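Local coordinates for thiamine-monophosphate kinase (Stenotrophomonas maltophilia, PDB 6XEP), which probably catalyses the ATP- and magnesium-dependent phosphorylation of thiamine monophosphate to thiamine diphosphate, the active form of vitamin B1, at residues A[69-74]-A[201-205]; A[167-172]-A[272-277]; A[193-197]-A[253-259]. All coordinates share one frame; numbering follows the deposited sequence. Where two conformers were deposited one is given.

In the fold
Contacts 1 and 2 are buried near the middle of the chain, whereas contact 3 lies farther out and is partly open to solvent. Helix 192-202 serves two of them: its C-terminal end meets helix 68-85 in contact 1, its beginning meets the short helix 254-259 in contact 3. Contact 1 joins the N- and C-terminal halves by a salt bridge, backbone-carbonyl hydrogen bonds and aromatic packing around Arg203, past a helix end; contact 2 relies on a carboxylate and two waters at a helix start; contact 3 combines leucine, alanine and tyrosine packing with an aspartate knob. Lys74 of contact 1 and Asp274 of contact 2 form a salt bridge, and Asp170 of contact 2 probably hydrogen-bonds Ser253 of contact 3.

Contact 1: A[69-74]-A[201-205]; sequences FDIGWK and LLRPT
Asp70 and Lys74, one turn apart on helix 68-85, lie nearest the chain where helix 192-202 ends, with CA of Asp70 5.7 Å from CA of Leu202 and CA of Lys74 5.6 Å from CA of Arg203, the first residue to leave helical geometry. The contact bridges the two halves of the PurM/AIR synthase-like fold, the N-terminal half giving the helix and the C-terminal half the turn. Asp70 forms a salt bridge with Arg203: NE points at OD1 from 2.8 Å, in the guanidinium plane and nearly along the C-O axis of the carboxylate, with an N-H...O angle of 163°; NH2 adds a weak bond to the same oxygen. Phe69 has CG anti to its backbone N (chi1 179°), which carries the ring outward until CE1 lies over a guanidinium face, 3.4 Å from NE of Arg203. The two planes are steeply inclined, 73° apart, so a ring edge rather than a ring face meets the cation. One turn on, the indole of Trp73 covers the aliphatic start of the same arginine side chain: CB of Arg203 sits over the five-membered ring, 3.8 Å from its centroid, in a CH-pi contact. NE1 of Trp73, its N-H in the ring plane, donates to O of Pro204 at 2.9 Å, which fixes the rotation of the indole. A water donates to O of Leu202 and, weakly, to O of Asp70. Lys74 runs extended past the Pro204 ring, CD 4.0 Å from CD of the proline. Its ammonium, salt-bridged to OD2 of Asp274, a predicted substrate-binding residue, makes one more bond here, NZ donating to O of Leu201 from 3.0 Å, in the carbonyl plane.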
# COMPACT_ATOMS: atom_id res chain seq x y z
N PHE A 69 11.55 14.82 7.63
CA PHE A 69 12.57 13.77 7.55
C PHE A 69 12.24 12.60 8.47
O PHE A 69 12.38 11.44 8.10
CB PHE A 69 13.95 14.35 7.89
CG PHE A 69 15.08 13.34 7.86
CD1 PHE A 69 15.34 12.53 8.94
CD2 PHE A 69 15.91 13.27 6.76
CE1 PHE A 69 16.37 11.62 8.91
CE2 PHE A 69 16.96 12.37 6.71
CZ PHE A 69 17.19 11.54 7.79
N ASP A 70 11.81 12.90 9.69
CA ASP A 70 11.54 11.83 10.66
C ASP A 70 10.29 11.04 10.29
O ASP A 70 10.23 9.83 10.53
CB ASP A 70 11.43 12.45 12.04
CG ASP A 70 12.69 13.23 12.40
OD1 ASP A 70 13.78 12.70 12.11
OD2 ASP A 70 12.59 14.36 12.94
N ILE A 71 9.30 11.71 9.71
CA ILE A 71 8.12 11.00 9.21
C ILE A 71 8.52 10.05 8.09
O ILE A 71 8.06 8.91 8.04
CB ILE A 71 7.05 12.01 8.75
CG1 ILE A 71 6.57 12.84 9.93
CG2 ILE A 71 5.87 11.26 8.16
CD1 ILE A 71 5.65 13.99 9.50
N GLY A 72 9.38 10.51 7.18
CA GLY A 72 9.83 9.64 6.10
C GLY A 72 10.60 8.44 6.61
O GLY A 72 10.36 7.30 6.17
N TRP A 73 11.51 8.66 7.55
CA TRP A 73 12.26 7.55 8.15
C TRP A 73 11.32 6.56 8.84
O TRP A 73 11.33 5.36 8.57
CB TRP A 73 13.28 8.11 9.14
CG TRP A 73 14.16 7.07 9.83
CD1 TRP A 73 13.78 6.17 10.80
CD2 TRP A 73 15.56 6.85 9.60
NE1 TRP A 73 14.87 5.41 11.18
CE2 TRP A 73 15.96 5.81 10.47
CE3 TRP A 73 16.51 7.44 8.76
CZ2 TRP A 73 17.27 5.33 10.50
CZ3 TRP A 73 17.81 6.96 8.80
CH2 TRP A 73 18.17 5.92 9.65
N LYS A 74 10.49 7.06 9.76
CA LYS A 74 9.73 6.16 10.61
C LYS A 74 8.67 5.41 9.82
O LYS A 74 8.43 4.22 10.08
CB LYS A 74 9.09 6.94 11.77
CG LYS A 74 8.39 6.00 12.75
CD LYS A 74 8.18 6.64 14.13
CE LYS A 74 7.65 5.59 15.10
NZ LYS A 74 7.46 6.11 16.48
N LEU A 201 12.33 7.59 19.54
CA LEU A 201 10.93 7.76 19.16
C LEU A 201 10.82 8.14 17.69
O LEU A 201 9.98 7.59 16.95
CB LEU A 201 10.27 8.83 20.03
CG LEU A 201 8.81 9.17 19.66
CD1 LEU A 201 7.91 7.94 19.72
CD2 LEU A 201 8.25 10.28 20.53
N LEU A 202 11.64 9.11 17.24
CA LEU A 202 11.48 9.66 15.90
C LEU A 202 12.07 8.76 14.83
O LEU A 202 11.51 8.65 13.73
CB LEU A 202 12.13 11.04 15.81
CG LEU A 202 11.54 12.10 16.73
CD1 LEU A 202 12.30 13.40 16.50
CD2 LEU A 202 10.05 12.28 16.45
N ARG A 203 13.20 8.11 15.11
CA ARG A 203 13.93 7.36 14.10
C ARG A 203 14.32 5.99 14.65
O ARG A 203 15.51 5.72 14.85
CB ARG A 203 15.19 8.10 13.66
CG ARG A 203 14.97 9.38 12.89
CD ARG A 203 16.34 9.96 12.45
NE ARG A 203 16.21 11.39 12.33
CZ ARG A 203 17.19 12.26 12.51
NH1 ARG A 203 18.41 11.83 12.80
NH2 ARG A 203 16.94 13.55 12.37
N PRO A 204 13.35 5.12 14.87
CA PRO A 204 13.68 3.76 15.34
C PRO A 204 14.52 3.03 14.30
O PRO A 204 14.43 3.30 13.10
CB PRO A 204 12.31 3.10 15.52
CG PRO A 204 11.42 3.81 14.54
CD PRO A 204 11.91 5.26 14.60
N THR A 205 15.35 2.08 14.76
CA THR A 205 16.24 1.36 13.85
C THR A 205 15.70 -0.05 13.57
O THR A 205 15.75 -0.91 14.48
CB THR A 205 17.65 1.27 14.43
OG1 THR A 205 18.12 2.60 14.73
CG2 THR A 205 18.60 0.64 13.42
O HOH W 1 9.11 9.98 13.31

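Contact 2: A[167-172]-A[272-277]; sequences TLGDAA and GGDDYE
The loop 272-277, which holds the predicted substrate-binding residue Asp274, packs against the start of helix 170-179, and Asp275 carries much of the grip. Its OD1 accepts from N of Gly169, the N-cap residue, at 2.7 Å and 168°, approached on the syn side but 29° out of the carboxylate plane. Two waters donate to the same oxygen and accept from N of Ala171 and N of Ala172, the second also donating to O of Gly273. A buried carboxylate is thus tied to the first turn of the helix, whose positive end would probably favour its negative charge. CD2 of Leu168 lies 3.6 Å from OD2 of Asp275, the side chains crossing at about a right angle. In the C-terminal half of this PurM-like fold, the loop leads from helix 262-271 to strand 277-282, at whose entry Tyr276 and Glu277 both face Val224 in a G1 beta bulge. Packing is tight where CB of Ala172 meets CA of Gly272 at 3.5 Å; CB of Ala171 rests 3.6 Å from O of Asp274. OD1 of Asp274, whose OD2 pairs with Lys74, hydrogen-bonds NE2 of His6 from the purification tag of the second subunit. Glu277 bends at chi2 (-71°), so that OE2 accepts a weak bond from N of Thr167, 3.4 Å away; Ser165 holds its OE1, and Arg200 and Arg207 pair with OE2.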
# COMPACT_ATOMS: atom_id res chain seq x y z
N THR A 167 17.53 -1.93 22.98
CA THR A 167 17.03 -1.49 24.27
C THR A 167 15.52 -1.36 24.17
O THR A 167 14.97 -1.20 23.08
CB THR A 167 17.64 -0.14 24.71
OG1 THR A 167 17.39 0.85 23.69
CG2 THR A 167 19.15 -0.27 24.93
N LEU A 168 14.85 -1.42 25.31
CA LEU A 168 13.40 -1.37 25.34
C LEU A 168 12.92 -0.16 26.12
O LEU A 168 13.42 0.11 27.22
CB LEU A 168 12.82 -2.64 25.99
CG LEU A 168 13.01 -3.93 25.20
CD1 LEU A 168 12.46 -5.12 26.01
CD2 LEU A 168 12.32 -3.84 23.85
N GLY A 169 11.93 0.54 25.56
CA GLY A 169 11.23 1.59 26.29
C GLY A 169 11.67 3.01 25.97
O GLY A 169 11.06 3.95 26.48
N ASP A 170 12.70 3.18 25.14
CA ASP A 170 13.21 4.52 24.86
C ASP A 170 12.14 5.39 24.20
O ASP A 170 11.94 6.55 24.58
CB ASP A 170 14.40 4.42 23.93
CG ASP A 170 15.63 3.84 24.60
OD1 ASP A 170 15.74 3.89 25.85
OD2 ASP A 170 16.49 3.36 23.85
N ALA A 171 11.49 4.86 23.16
CA ALA A 171 10.48 5.66 22.48
C ALA A 171 9.36 6.05 23.43
O ALA A 171 8.92 7.20 23.45
CB ALA A 171 9.93 4.87 21.27
N ALA A 172 8.89 5.10 24.25
CA ALA A 172 7.84 5.41 25.22
C ALA A 172 8.31 6.46 26.20
O ALA A 172 7.54 7.34 26.59
CB ALA A 172 7.43 4.14 25.98
N GLY A 272 6.01 -0.25 26.64
CA GLY A 272 6.10 0.96 25.82
C GLY A 272 5.91 0.66 24.35
O GLY A 272 6.34 -0.37 23.84
N GLY A 273 5.27 1.61 23.64
CA GLY A 273 5.09 1.44 22.22
C GLY A 273 6.34 1.79 21.42
O GLY A 273 7.23 2.50 21.89
N ASP A 274 6.41 1.23 20.20
CA ASP A 274 7.29 1.72 19.12
C ASP A 274 8.77 1.45 19.35
O ASP A 274 9.62 2.21 18.88
CB ASP A 274 7.07 3.21 18.88
CG ASP A 274 5.75 3.50 18.20
OD1 ASP A 274 4.91 2.58 18.09
OD2 ASP A 274 5.57 4.65 17.76
N ASP A 275 9.14 0.36 20.03
CA ASP A 275 10.57 0.06 20.13
C ASP A 275 11.15 -0.33 18.77
O ASP A 275 12.25 0.10 18.41
CB ASP A 275 10.82 -1.07 21.11
CG ASP A 275 10.46 -0.71 22.53
OD1 ASP A 275 11.01 0.28 23.06
OD2 ASP A 275 9.66 -1.46 23.13
N TYR A 276 10.39 -1.13 18.02
CA TYR A 276 10.84 -1.73 16.76
C TYR A 276 12.16 -2.49 16.96
O TYR A 276 13.08 -2.43 16.15
CB TYR A 276 10.90 -0.68 15.63
CG TYR A 276 9.49 -0.17 15.40
CD1 TYR A 276 8.54 -1.01 14.84
CD2 TYR A 276 9.08 1.10 15.83
CE1 TYR A 276 7.22 -0.59 14.65
CE2 TYR A 276 7.76 1.53 15.64
CZ TYR A 276 6.84 0.67 15.05
OH TYR A 276 5.52 1.04 14.86
N GLU A 277 12.22 -3.24 18.06
CA GLU A 277 13.26 -4.22 18.32
C GLU A 277 12.73 -5.60 17.96
O GLU A 277 11.56 -5.76 17.65
CB GLU A 277 13.69 -4.16 19.80
CG GLU A 277 14.32 -2.82 20.16
CD GLU A 277 15.72 -2.61 19.55
OE1 GLU A 277 16.23 -3.48 18.79
OE2 GLU A 277 16.34 -1.55 19.84
O HOH W 2 12.55 2.37 22.07
O HOH W 3 9.16 2.22 23.75

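Contact 3: A[193-197]-A[253-259]; sequences DYESL and SHALREL. With EDO (1,2-ethanediol), chain C.
The Asp193 side chain is a knob in the hole between His254, Ala255, Glu258 and Leu259. Its CB stands 3.7 Å from CB of Ala255, and its OD1 meets the His254 ring at the edge, 3.3 Å from CD2. OD2 of Asp193 and NE2 of His254 share a water, which donates to the carboxylate. Next to the knob, Leu259 CD1 sits over the centre of the Tyr194 ring, 3.6 Å from the centroid and 7° off its normal, a CH-pi contact. Deeper in, Leu197 and Leu259 lie alongside each other, running in opposite senses, their CD1 atoms 3.8 Å apart, while Leu197 CD2 touches Ala255 CB. These residues join helix 192-202 to helix 254-259 within the C-terminal, PurM-like half, the axes crossing at -119° and 8.7 Å apart. An ethanediol, probably from the crystallisation liquor, accepts from N of Asp193 through O1 and donates through O2 to OD2 of Asp193. Ser253 N-caps the second helix: its OG, placed between the backbone N and the carbonyl carbon (chi1 72°), accepts from N of Leu256 at 3.0 Å. The same OG probably hydrogen-bonds OD1 of Asp170 on helix 170-179.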
# COMPACT_ATOMS: atom_id res chain seq x y z
N ASP A 193 21.14 12.88 26.72
CA ASP A 193 20.18 11.83 27.06
C ASP A 193 18.81 12.14 26.47
O ASP A 193 18.12 11.22 26.02
CB ASP A 193 20.05 11.64 28.57
CG ASP A 193 21.33 11.14 29.20
OD1 ASP A 193 22.10 10.44 28.51
OD2 ASP A 193 21.57 11.45 30.38
N TYR A 194 18.39 13.42 26.48
CA TYR A 194 17.12 13.74 25.84
C TYR A 194 17.17 13.47 24.35
O TYR A 194 16.22 12.94 23.77
CB TYR A 194 16.75 15.20 26.09
CG TYR A 194 16.29 15.48 27.49
CD1 TYR A 194 14.94 15.44 27.83
CD2 TYR A 194 17.21 15.78 28.49
CE1 TYR A 194 14.51 15.69 29.12
CE2 TYR A 194 16.79 16.02 29.80
CZ TYR A 194 15.44 15.98 30.10
OH TYR A 194 15.03 16.22 31.38
N GLU A 195 18.28 13.84 23.71
CA GLU A 195 18.38 13.64 22.28
C GLU A 195 18.37 12.16 21.92
O GLU A 195 17.79 11.77 20.90
CB GLU A 195 19.63 14.36 21.75
CG GLU A 195 19.86 14.22 20.27
CD GLU A 195 18.84 14.97 19.42
OE1 GLU A 195 17.94 15.66 19.97
OE2 GLU A 195 18.94 14.87 18.18
N SER A 196 18.98 11.31 22.76
CA SER A 196 18.96 9.87 22.52
C SER A 196 17.54 9.34 22.52
O SER A 196 17.14 8.61 21.60
CB SER A 196 19.80 9.14 23.57
OG SER A 196 21.17 9.54 23.55
N LEU A 197 16.76 9.69 23.55
CA LEU A 197 15.38 9.24 23.61
C LEU A 197 14.58 9.83 22.45
O LEU A 197 13.76 9.13 21.85
CB LEU A 197 14.74 9.63 24.94
CG LEU A 197 15.34 8.98 26.20
CD1 LEU A 197 14.53 9.32 27.44
CD2 LEU A 197 15.47 7.47 26.04
N SER A 253 18.24 1.58 28.38
CA SER A 253 19.31 2.47 27.95
C SER A 253 19.74 3.40 29.08
O SER A 253 19.02 3.63 30.05
CB SER A 253 18.87 3.29 26.74
OG SER A 253 17.92 4.28 27.12
N HIS A 254 20.96 3.94 28.93
CA HIS A 254 21.45 4.95 29.85
C HIS A 254 20.45 6.09 29.99
O HIS A 254 20.09 6.48 31.10
CB HIS A 254 22.80 5.47 29.35
CG HIS A 254 23.41 6.51 30.24
ND1 HIS A 254 24.16 6.19 31.35
CD2 HIS A 254 23.39 7.86 30.17
CE1 HIS A 254 24.58 7.30 31.92
NE2 HIS A 254 24.12 8.33 31.23
N ALA A 255 19.99 6.61 28.85
CA ALA A 255 19.13 7.79 28.87
C ALA A 255 17.79 7.49 29.54
O ALA A 255 17.29 8.32 30.32
CB ALA A 255 18.91 8.30 27.45
N LEU A 256 17.21 6.33 29.25
CA LEU A 256 15.93 5.99 29.86
C LEU A 256 16.08 5.87 31.37
O LEU A 256 15.29 6.42 32.13
CB LEU A 256 15.38 4.70 29.26
CG LEU A 256 13.96 4.35 29.73
CD1 LEU A 256 13.00 5.48 29.37
CD2 LEU A 256 13.46 3.03 29.15
N ARG A 257 17.14 5.19 31.82
CA ARG A 257 17.35 5.08 33.26
C ARG A 257 17.64 6.44 33.89
O ARG A 257 17.21 6.70 35.02
CB ARG A 257 18.49 4.09 33.54
CG ARG A 257 18.21 3.21 34.73
CD ARG A 257 19.38 2.30 35.05
NE ARG A 257 19.39 1.02 34.33
CZ ARG A 257 18.61 -0.02 34.61
NH1 ARG A 257 17.70 0.06 35.57
NH2 ARG A 257 18.72 -1.14 33.91
N GLU A 258 18.32 7.34 33.16
CA GLU A 258 18.69 8.63 33.72
C GLU A 258 17.51 9.59 33.82
O GLU A 258 17.42 10.37 34.77
CB GLU A 258 19.81 9.26 32.90
CG GLU A 258 20.49 10.41 33.58
CD GLU A 258 21.44 9.96 34.68
OE1 GLU A 258 21.72 10.76 35.59
OE2 GLU A 258 21.90 8.79 34.63
N LEU A 259 16.59 9.55 32.85
CA LEU A 259 15.58 10.60 32.73
C LEU A 259 14.21 10.20 33.26
O LEU A 259 13.38 11.08 33.50
CB LEU A 259 15.44 11.03 31.26
CG LEU A 259 16.66 11.72 30.66
CD1 LEU A 259 16.38 12.15 29.22
CD2 LEU A 259 17.10 12.91 31.52
C1 EDO C . 20.95 15.01 29.22
O1 EDO C . 22.20 14.36 28.90
C2 EDO C . 20.75 15.13 30.73
O2 EDO C . 20.72 13.84 31.38
O HOH W 4 23.70 10.99 31.84